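Local coordinates for protein beta-galactosidase (Marinomonas sp. ef1, PDB 6Y2K) that hydrolyses terminal beta-galactosyl residues as a cold-active, hexameric GH42 beta-galactosidase, at residues L259-W264 / N307-I312. Residues are numbered along the deposited sequence; the frame is centred on the assembly and turned at random.
Sequences LDVASW and NGRLWI
Three backbone hydrogen bonds tie Ala262 and Trp264 to Arg309 and Trp311. Ala262 N donates almost straight to Arg309 O at 3.1 Å, although the N-H sits above the carbonyl plane, and Ala262 O receives Trp311 N in its own plane at 2.9 Å. Further along, Trp264 N reaches Trp311 O at 3.2 Å by a more bent bond (138°), while Ser263 CA adds a C-H...O contact to the same oxygen. These are neighbouring parallel strands, the sixth and seventh of the closed eight-stranded TIM barrel, and helix 294-305 lies in the crossover between them. The C-terminal end of that helix is closed by a Schellman motif with Asn307, at positive phi, as C-prime residue.

Side-chain packing centres on Val261, whose two methyls serve different flat groups. CG1, anti to the backbone N, stands over the face of the Trp311 indole in a CH-pi contact, 3.5 Å from the centroid of the five-membered ring. CG2 lies over the middle of the Arg309 guanidinium, 3.5 Å from CZ. On the other face of the sheet, Trp264 and Ile312 run side by side, with Trp264 NE1 3.7 Å from CG1 of Ile312; that NE1 is hydrogen-bonded to His299.

Among the charged groups, Arg309 bends at chi3 (63°) and forms salt bridges with Glu347 and Asp238, whereas Asp260 pairs with Arg231. An alanine here removes the guanidinium against Val261 CG2 and both salt bridges, which would probably loosen this end of the strand pair and leave both carboxylates less well compensated. Glu347 also accepts Trp311 NE1, which is likely to fix the rotation of the indole beneath Val261.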
loop_
_atom_site.group_PDB
_atom_site.type_symbol
_atom_site.label_atom_id
_atom_site.label_comp_id
_atom_site.label_asym_id
_atom_site.label_seq_id
_atom_site.Cartn_x
_atom_site.Cartn_y
_atom_site.Cartn_z
ATOM N N LEU A 259 -48.223 -11.168 24.211
ATOM C CA LEU A 259 -48.639 -10.007 23.443
ATOM C C LEU A 259 -49.275 -10.436 22.124
ATOM O O LEU A 259 -49.165 -11.595 21.714
ATOM C CB LEU A 259 -47.439 -9.089 23.191
ATOM C CG LEU A 259 -46.826 -8.441 24.444
ATOM C CD1 LEU A 259 -45.431 -7.912 24.127
ATOM C CD2 LEU A 259 -47.701 -7.317 24.992
ATOM N N ASP A 260 -49.951 -9.492 21.478
ATOM C CA ASP A 260 -50.636 -9.745 20.206
ATOM C C ASP A 260 -49.782 -9.422 18.989
ATOM O O ASP A 260 -49.972 -10.019 17.929
ATOM C CB ASP A 260 -51.925 -8.933 20.142
ATOM C CG ASP A 260 -52.866 -9.270 21.268
ATOM O OD1 ASP A 260 -53.125 -10.478 21.498
ATOM O OD2 ASP A 260 -53.327 -8.333 21.955
ATOM N N VAL A 261 -48.873 -8.455 19.129
ATOM C CA VAL A 261 -48.090 -7.937 18.013
ATOM C C VAL A 261 -46.653 -7.720 18.483
ATOM O O VAL A 261 -46.434 -7.295 19.620
ATOM C CB VAL A 261 -48.632 -6.566 17.530
ATOM C CG1 VAL A 261 -47.803 -6.036 16.364
ATOM C CG2 VAL A 261 -50.113 -6.655 17.152
ATOM N N ALA A 262 -45.694 -8.018 17.607
ATOM C CA ALA A 262 -44.301 -7.634 17.817
ATOM C C ALA A 262 -44.056 -6.394 16.981
ATOM O O ALA A 262 -44.279 -6.411 15.774
ATOM C CB ALA A 262 -43.367 -8.748 17.390
ATOM N N SER A 263 -43.625 -5.314 17.619
ATOM C CA SER A 263 -43.206 -4.123 16.894
ATOM C C SER A 263 -41.741 -3.878 17.170
ATOM O O SER A 263 -41.199 -4.379 18.157
ATOM C CB SER A 263 -44.030 -2.897 17.278
ATOM O OG SER A 263 -43.726 -2.429 18.571
ATOM N N TRP A 264 -41.095 -3.124 16.290
ATOM C CA TRP A 264 -39.697 -2.778 16.517
ATOM C C TRP A 264 -39.300 -1.437 15.941
ATOM O O TRP A 264 -40.055 -0.810 15.186
ATOM C CB TRP A 264 -38.766 -3.920 16.079
ATOM C CG TRP A 264 -38.442 -3.951 14.635
ATOM C CD1 TRP A 264 -39.268 -4.324 13.618
ATOM C CD2 TRP A 264 -37.180 -3.631 14.039
ATOM N NE1 TRP A 264 -38.602 -4.240 12.414
ATOM C CE2 TRP A 264 -37.317 -3.819 12.644
ATOM C CE3 TRP A 264 -35.942 -3.216 14.550
ATOM C CZ2 TRP A 264 -36.268 -3.586 11.751
ATOM C CZ3 TRP A 264 -34.893 -2.978 13.661
ATOM C CH2 TRP A 264 -35.061 -3.173 12.280
ATOM N N ASN A 307 -45.887 -13.996 16.269
ATOM C CA ASN A 307 -46.724 -15.075 15.755
ATOM C C ASN A 307 -47.445 -14.658 14.463
ATOM O O ASN A 307 -48.652 -14.862 14.303
ATOM C CB ASN A 307 -47.690 -15.540 16.855
ATOM C CG ASN A 307 -46.961 -16.175 18.026
ATOM O OD1 ASN A 307 -46.330 -17.223 17.878
ATOM N ND2 ASN A 307 -47.030 -15.537 19.196
ATOM N N GLY A 308 -46.682 -14.066 13.541
ATOM C CA GLY A 308 -47.214 -13.580 12.256
ATOM C C GLY A 308 -47.463 -12.082 12.161
ATOM O O GLY A 308 -47.436 -11.522 11.063
ATOM N N ARG A 309 -47.692 -11.427 13.304
ATOM C CA ARG A 309 -48.048 -10.006 13.344
ATOM C C ARG A 309 -46.855 -9.085 13.688
ATOM O O ARG A 309 -46.314 -9.126 14.807
ATOM C CB ARG A 309 -49.180 -9.801 14.339
ATOM C CG ARG A 309 -50.444 -10.567 13.957
ATOM C CD ARG A 309 -51.655 -10.074 14.728
ATOM N NE ARG A 309 -51.964 -8.680 14.421
ATOM C CZ ARG A 309 -52.749 -7.890 15.160
ATOM N NH1 ARG A 309 -53.314 -8.336 16.283
ATOM N NH2 ARG A 309 -52.968 -6.637 14.779
ATOM N N LEU A 310 -46.480 -8.262 12.708
ATOM C CA LEU A 310 -45.310 -7.389 12.762
ATOM C C LEU A 310 -45.738 -5.960 12.510
ATOM O O LEU A 310 -46.453 -5.714 11.542
ATOM C CB LEU A 310 -44.331 -7.783 11.650
ATOM C CG LEU A 310 -43.121 -6.872 11.380
ATOM C CD1 LEU A 310 -42.156 -6.918 12.556
ATOM C CD2 LEU A 310 -42.418 -7.273 10.093
ATOM N N TRP A 311 -45.303 -5.039 13.376
ATOM C CA TRP A 311 -45.338 -3.602 13.122
ATOM C C TRP A 311 -43.919 -3.041 13.225
ATOM O O TRP A 311 -43.043 -3.650 13.843
ATOM C CB TRP A 311 -46.182 -2.845 14.157
ATOM C CG TRP A 311 -47.654 -3.161 14.241
ATOM C CD1 TRP A 311 -48.386 -3.970 13.430
ATOM C CD2 TRP A 311 -48.568 -2.627 15.201
ATOM N NE1 TRP A 311 -49.701 -3.997 13.834
ATOM C CE2 TRP A 311 -49.841 -3.171 14.920
ATOM C CE3 TRP A 311 -48.432 -1.745 16.279
ATOM C CZ2 TRP A 311 -50.979 -2.865 15.686
ATOM C CZ3 TRP A 311 -49.569 -1.437 17.048
ATOM C CH2 TRP A 311 -50.826 -1.993 16.735
ATOM N N ILE A 312 -43.701 -1.876 12.622
ATOM C CA ILE A 312 -42.540 -1.056 12.932
ATOM C C ILE A 312 -43.114 0.119 13.723
ATOM O O ILE A 312 -43.812 0.957 13.160
ATOM C CB ILE A 312 -41.790 -0.573 11.665
ATOM C CG1 ILE A 312 -40.906 -1.691 11.084
ATOM C CG2 ILE A 312 -40.873 0.612 11.992
ATOM C CD1 ILE A 312 -41.616 -2.964 10.684
HETATM O O HOH W 1 -48.498 -14.244 21.075
#